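Side-chain contacts in pyruvate kinase (Pseudomonas aeruginosa, PDB 6QXL), which probably catalyses the last step of glycolysis, transferring the phosphate of phosphoenolpyruvate to ADP to give pyruvate and ATP: residues E137-A141 against D142-C146; D232-D235 against G236-A240; E443-R447 against G448-K452. One frame throughout, in Å; residues are numbered along the deposited sequence.

Interaction 1 of 3, residues E137-A141 against D142-C146; sequences EEVAA and DELRC
Glu138 and Arg145 form a hydrogen-bonded pair in an antiparallel hairpin whose strand segments run at 172° to each other, Arg145 N donating to Glu138 O at 2.9 Å. The return bond is doubled: Arg145 O accepts from Glu138 N at 3.1 Å and from Glu137 N at 2.7 Å. Two residues facing one in this way define a classic beta bulge. Nearer the turn, Ala140 N bonds to Glu143 O. The hairpin, strands 132-139 and 143-148, belongs to the mixed sheet of the small domain that pyruvate kinases insert into their barrel.

On the face carrying Glu138 and Arg145, the guanidinium is gripped by two carboxylates. Arg145 NH1 meets Glu138 OE1 at 2.9 Å, nearly along the C-O axis, with the carboxylate plane of Glu138 and the guanidinium plane turned 70° apart. Gripping side-on, Arg145 NE donates to the anti lone pair of Glu143 OE1 at 2.8 Å, while Arg145 NH2 approaches that oxygen at 3.2 Å from above the carboxylate plane. Glu143 CG, between its backbone N and carbonyl carbon (chi1 65°), starts an extended chain that carries the carboxylate to Arg145. Ala140 CB lies over one guanidinium face, 3.6 Å from Arg145 NH2. A salt bridge from Arg93 to Glu143 OE2 extends the network.

Val139 and Leu144 occupy the opposite face, side by side; Val139 CG2 touches Leu144 CD2 at 3.8 Å.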
# COMPACT_ATOMS: atom_id res chain seq x y z
N GLU A 137 16.89 -42.41 28.98
CA GLU A 137 16.20 -43.71 29.04
C GLU A 137 15.66 -44.02 30.43
O GLU A 137 14.63 -44.67 30.55
CB GLU A 137 17.15 -44.83 28.61
CG GLU A 137 17.36 -44.98 27.08
CD GLU A 137 18.16 -46.21 26.71
OE1 GLU A 137 18.97 -46.67 27.56
OE2 GLU A 137 18.06 -46.67 25.55
N GLU A 138 16.39 -43.63 31.47
CA GLU A 138 16.01 -43.89 32.86
C GLU A 138 16.43 -42.72 33.73
O GLU A 138 17.45 -42.08 33.48
CB GLU A 138 16.67 -45.17 33.38
CG GLU A 138 16.23 -46.45 32.69
CD GLU A 138 16.91 -47.70 33.25
OE1 GLU A 138 17.68 -47.64 34.20
OE2 GLU A 138 16.65 -48.77 32.68
N VAL A 139 15.63 -42.45 34.75
CA VAL A 139 15.91 -41.42 35.72
C VAL A 139 15.97 -42.08 37.10
O VAL A 139 15.10 -42.87 37.44
CB VAL A 139 14.82 -40.33 35.71
CG1 VAL A 139 15.13 -39.24 36.71
CG2 VAL A 139 14.73 -39.71 34.37
N ALA A 140 16.98 -41.71 37.87
CA ALA A 140 17.11 -42.07 39.28
C ALA A 140 17.29 -40.79 40.06
O ALA A 140 17.35 -39.72 39.51
CB ALA A 140 18.31 -43.01 39.49
N ALA A 141 17.35 -40.89 41.39
CA ALA A 141 17.44 -39.68 42.22
C ALA A 141 18.71 -38.86 41.95
O ALA A 141 18.72 -37.66 42.10
CB ALA A 141 17.37 -40.04 43.69
N ASP A 142 19.79 -39.51 41.53
CA ASP A 142 21.09 -38.90 41.40
C ASP A 142 21.70 -38.95 39.98
O ASP A 142 22.85 -38.55 39.83
CB ASP A 142 22.03 -39.54 42.40
CG ASP A 142 22.36 -41.01 42.06
OD1 ASP A 142 21.52 -41.70 41.46
OD2 ASP A 142 23.50 -41.47 42.36
N GLU A 143 20.97 -39.45 38.98
CA GLU A 143 21.57 -39.59 37.68
C GLU A 143 20.58 -39.74 36.57
O GLU A 143 19.42 -40.17 36.80
CB GLU A 143 22.57 -40.78 37.62
CG GLU A 143 22.04 -42.14 37.78
CD GLU A 143 23.13 -43.21 37.80
OE1 GLU A 143 22.87 -44.40 37.38
OE2 GLU A 143 24.26 -42.95 38.17
N LEU A 144 21.02 -39.42 35.35
CA LEU A 144 20.26 -39.65 34.15
C LEU A 144 21.01 -40.70 33.33
O LEU A 144 22.22 -40.58 33.10
CB LEU A 144 20.12 -38.39 33.33
CG LEU A 144 19.33 -37.23 33.94
CD1 LEU A 144 19.31 -36.05 32.96
CD2 LEU A 144 17.86 -37.54 34.26
N ARG A 145 20.29 -41.74 32.90
CA ARG A 145 20.87 -42.81 32.11
C ARG A 145 20.39 -42.68 30.69
O ARG A 145 19.18 -42.74 30.43
CB ARG A 145 20.44 -44.16 32.66
CG ARG A 145 21.01 -44.44 34.04
CD ARG A 145 20.30 -45.58 34.73
NE ARG A 145 20.57 -45.53 36.17
CZ ARG A 145 19.82 -46.02 37.13
NH1 ARG A 145 18.77 -46.78 36.79
NH2 ARG A 145 20.20 -45.90 38.38
N CYS A 146 21.33 -42.51 29.76
CA CYS A 146 21.02 -42.08 28.41
C CYS A 146 21.55 -43.01 27.34
O CYS A 146 22.45 -43.83 27.57
CB CYS A 146 21.57 -40.68 28.18
SG CYS A 146 21.08 -39.46 29.43

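Interaction 2 of 3, residues D232-D235 against G236-A240; sequences DALD and GLIRA
Asp235 and Arg239 meet one helical turn apart, and their backbone bond, Arg239 N to Asp235 O at 2.9 Å, is one of four consecutive i to i+4 bonds that define this stretch as alpha helix. The others are Gly236 N to Asp232 O at 2.9 Å, Leu237 N to Ala233 O at 3.2 Å and Ile238 N to Leu234 O at 2.9 Å.

The apolar contact belongs to Leu234 and Ile238. Leu234 directs CG away from its own backbone N (chi1 178°), and Ile238 CD1 comes across to it, 3.9 Å from Leu234 CG. Ile238 CG1 also rests against Leu234 O. Both side chains pack against helix 260-273, Leu234 on Ile267 and His270 and Ile238 on His270, whereas Leu237 turns to Met202 of helix 199-211. This is the helix of a beta-alpha-beta crossover in the TIM barrel, linking parallel strands 217-222 and 243-247. Just beyond those strands come Glu223 and Asp250, which bind the magnesium ion; the side chain of Leu237 lies about 13 Å from that ion.

The charged contact is looser. With CG anti to the carbonyl carbon (chi1 -80°) and a bend at the third torsion, Arg239 runs back toward the preceding turn, Asp235 O lying over one face of its guanidinium. Arg239 NH2 reaches Asp235 CB at 3.7 Å and Asp235 OD2 at 3.8 Å. This long salt bridge is electrostatic only: the carboxylate and guanidinium planes stand 87° apart, and the oxygen lies well out of the guanidinium plane, with no N-H aimed at it. Asp235 OD1 instead makes a hydrogen bond with His270 ND1, while Arg239 NE has a weak hydrogen bond to Asn274 OD1.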
# COMPACT_ATOMS: atom_id res chain seq x y z
N ASP A 232 4.47 -10.56 24.27
CA ASP A 232 4.63 -9.87 25.56
C ASP A 232 5.91 -10.26 26.26
O ASP A 232 6.62 -9.41 26.77
CB ASP A 232 3.41 -10.06 26.45
CG ASP A 232 2.22 -9.18 26.01
OD1 ASP A 232 2.31 -8.51 24.95
OD2 ASP A 232 1.21 -9.13 26.74
N ALA A 233 6.21 -11.55 26.26
CA ALA A 233 7.48 -12.03 26.84
C ALA A 233 8.68 -11.34 26.18
O ALA A 233 9.52 -10.75 26.85
CB ALA A 233 7.57 -13.53 26.71
N LEU A 234 8.72 -11.38 24.86
CA LEU A 234 9.83 -10.81 24.11
C LEU A 234 9.91 -9.30 24.29
O LEU A 234 10.96 -8.77 24.64
CB LEU A 234 9.69 -11.16 22.63
CG LEU A 234 10.76 -10.60 21.70
CD1 LEU A 234 12.12 -11.19 22.03
CD2 LEU A 234 10.40 -10.85 20.27
N ASP A 235 8.80 -8.61 24.07
CA ASP A 235 8.78 -7.14 24.16
C ASP A 235 9.12 -6.65 25.58
O ASP A 235 9.78 -5.62 25.75
CB ASP A 235 7.43 -6.57 23.69
CG ASP A 235 7.26 -6.61 22.16
OD1 ASP A 235 8.07 -7.26 21.47
OD2 ASP A 235 6.31 -5.99 21.63
N GLY A 236 8.70 -7.41 26.59
CA GLY A 236 9.04 -7.08 27.96
C GLY A 236 10.54 -7.12 28.18
O GLY A 236 11.12 -6.21 28.75
N LEU A 237 11.15 -8.19 27.70
CA LEU A 237 12.59 -8.36 27.82
C LEU A 237 13.35 -7.31 27.04
O LEU A 237 14.35 -6.78 27.51
CB LEU A 237 12.94 -9.76 27.35
CG LEU A 237 14.32 -10.33 27.56
CD1 LEU A 237 14.84 -10.03 28.96
CD2 LEU A 237 14.17 -11.84 27.34
N ILE A 238 12.86 -6.98 25.86
CA ILE A 238 13.50 -5.95 25.03
C ILE A 238 13.44 -4.59 25.73
O ILE A 238 14.42 -3.85 25.75
CB ILE A 238 12.86 -5.88 23.64
CG1 ILE A 238 13.24 -7.11 22.82
CG2 ILE A 238 13.28 -4.63 22.89
CD1 ILE A 238 12.60 -7.22 21.47
N ARG A 239 12.28 -4.25 26.27
CA ARG A 239 12.10 -2.91 26.86
C ARG A 239 12.95 -2.69 28.08
O ARG A 239 13.33 -1.56 28.35
CB ARG A 239 10.64 -2.65 27.20
CG ARG A 239 9.87 -2.26 25.99
CD ARG A 239 8.51 -1.75 26.36
NE ARG A 239 7.58 -2.11 25.31
CZ ARG A 239 6.68 -3.11 25.35
NH1 ARG A 239 6.62 -3.95 26.38
NH2 ARG A 239 5.90 -3.30 24.30
N ALA A 240 13.28 -3.77 28.78
CA ALA A 240 14.16 -3.72 29.93
C ALA A 240 15.63 -3.65 29.59
O ALA A 240 16.45 -3.67 30.49
CB ALA A 240 13.90 -4.95 30.82

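Interaction 3 of 3, residues E443-R447 against G448-K452; sequences ELLKR and GVVTK
Leu444 and Val449 meet across the C-terminal end of helix 436-446, where Val449 N bonds to Leu444 O at 3.1 Å and Gly448 N to Leu445 O at 3.1 Å. With the positive phi of Gly448 (73°), these two bonds back into the last turn make a Schellman motif. Its usual apolar contact is present too, though not close: Leu444 CB lies 4.4 Å from Val449 CB.

Packing tightens at Val450. With CG1 anti to the carbonyl carbon (chi1 -58°), Val450 CG2 sits between the backbone N and the carbonyl carbon and meets Leu444 CB at 3.8 Å, while CG1 lies near the end of Leu444. Leu445 CD2 reaches Val450 O at 3.3 Å.

The solvent side is polar, a salt-bridge network of Glu443, Lys446 and Arg447. Arg447 runs extended back along the helix, Arg447 NH1 bonding to Glu443 O at 2.8 Å and, in a salt bridge, to Glu443 OE1 at 3.0 Å. Both oxygens lie in the guanidinium plane, but NH1 stands above the planes of the carbonyl and the carboxylate. Lys446 NZ adds a long salt bridge to Glu443 OE2, at 3.8 Å.

Among the neighbouring elements, Leu444 faces the sheet, against Ala379 and Ile381 of strand 377-383 and Tyr403 of strand 402-406; Leu445 and Val450 share Val478, and Arg447 lies on Ile424 of strand 421-425.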
# COMPACT_ATOMS: atom_id res chain seq x y z
N GLU A 443 34.98 19.63 10.82
CA GLU A 443 35.33 18.23 11.10
C GLU A 443 34.99 17.29 9.93
O GLU A 443 35.74 16.36 9.66
CB GLU A 443 34.62 17.77 12.37
CG GLU A 443 35.09 18.47 13.65
CD GLU A 443 36.49 18.06 14.08
OE1 GLU A 443 36.69 16.87 14.23
OE2 GLU A 443 37.36 18.93 14.27
N LEU A 444 33.90 17.54 9.23
CA LEU A 444 33.57 16.72 8.06
C LEU A 444 34.37 17.12 6.83
O LEU A 444 34.70 16.28 6.01
CB LEU A 444 32.07 16.76 7.76
CG LEU A 444 31.11 16.29 8.85
CD1 LEU A 444 29.70 16.32 8.28
CD2 LEU A 444 31.45 14.89 9.35
N LEU A 445 34.65 18.40 6.69
CA LEU A 445 35.52 18.86 5.59
C LEU A 445 36.93 18.30 5.71
O LEU A 445 37.49 17.85 4.70
CB LEU A 445 35.57 20.38 5.55
CG LEU A 445 34.33 21.05 4.95
CD1 LEU A 445 34.24 22.48 5.53
CD2 LEU A 445 34.36 21.02 3.41
N LYS A 446 37.48 18.28 6.93
CA LYS A 446 38.79 17.64 7.19
C LYS A 446 38.81 16.21 6.64
O LYS A 446 39.76 15.82 5.98
CB LYS A 446 39.11 17.58 8.69
CG LYS A 446 39.59 18.85 9.33
CD LYS A 446 39.73 18.66 10.85
CE LYS A 446 40.12 19.97 11.48
NZ LYS A 446 40.76 19.88 12.85
N ARG A 447 37.75 15.46 6.91
CA ARG A 447 37.71 14.05 6.57
C ARG A 447 37.27 13.78 5.15
O ARG A 447 37.23 12.64 4.73
CB ARG A 447 36.82 13.32 7.57
CG ARG A 447 37.29 13.46 9.02
CD ARG A 447 36.27 12.86 9.95
NE ARG A 447 36.73 12.67 11.32
CZ ARG A 447 36.86 13.63 12.23
NH1 ARG A 447 36.62 14.91 11.93
NH2 ARG A 447 37.22 13.30 13.47
N GLY A 448 36.93 14.83 4.40
CA GLY A 448 36.54 14.65 3.01
C GLY A 448 35.16 14.05 2.81
O GLY A 448 34.84 13.62 1.71
N VAL A 449 34.33 14.05 3.85
CA VAL A 449 32.97 13.51 3.79
C VAL A 449 32.03 14.46 3.04
O VAL A 449 31.12 14.01 2.35
CB VAL A 449 32.41 13.24 5.19
CG1 VAL A 449 30.94 12.82 5.13
CG2 VAL A 449 33.26 12.18 5.87
N VAL A 450 32.24 15.76 3.19
CA VAL A 450 31.44 16.74 2.51
C VAL A 450 32.35 17.77 1.85
O VAL A 450 33.46 18.02 2.33
CB VAL A 450 30.44 17.39 3.47
CG1 VAL A 450 29.50 16.36 4.13
CG2 VAL A 450 31.08 18.37 4.50
N THR A 451 31.85 18.39 0.79
CA THR A 451 32.57 19.47 0.12
C THR A 451 31.66 20.68 -0.04
O THR A 451 30.47 20.63 0.28
CB THR A 451 33.08 19.00 -1.27
OG1 THR A 451 33.56 20.11 -2.04
CG2 THR A 451 32.01 18.33 -2.07
N LYS A 452 32.23 21.78 -0.52
CA LYS A 452 31.47 23.00 -0.73
C LYS A 452 30.34 22.69 -1.74
O LYS A 452 30.60 22.06 -2.78
CB LYS A 452 32.37 24.10 -1.26
CG LYS A 452 31.78 25.49 -1.17
CD LYS A 452 32.57 26.55 -1.89
CE LYS A 452 31.90 27.90 -1.63
NZ LYS A 452 32.57 29.06 -2.28

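In the fold
From the N terminus, the chain first enters the barrel and leaves it after strand 64-68 for the inserted domain, where interaction 1 closes the tight turn between strands 132-139 and 143-148. It returns to the barrel by helix 174-185 and strand 190-193, and interaction 2 then lies within the helix between the fifth and sixth barrel strands, closing only successive helical turns. Interaction 3 comes last, ending a helix of the alpha/beta domain just before strand 455-461. The three are in series, neither nested nor crossed. Interactions 1 and 3 lie on opposite sides of the chain's centre, their own centres 68 Å apart; interaction 2 is 36 Å and 41 Å from them, centre to centre.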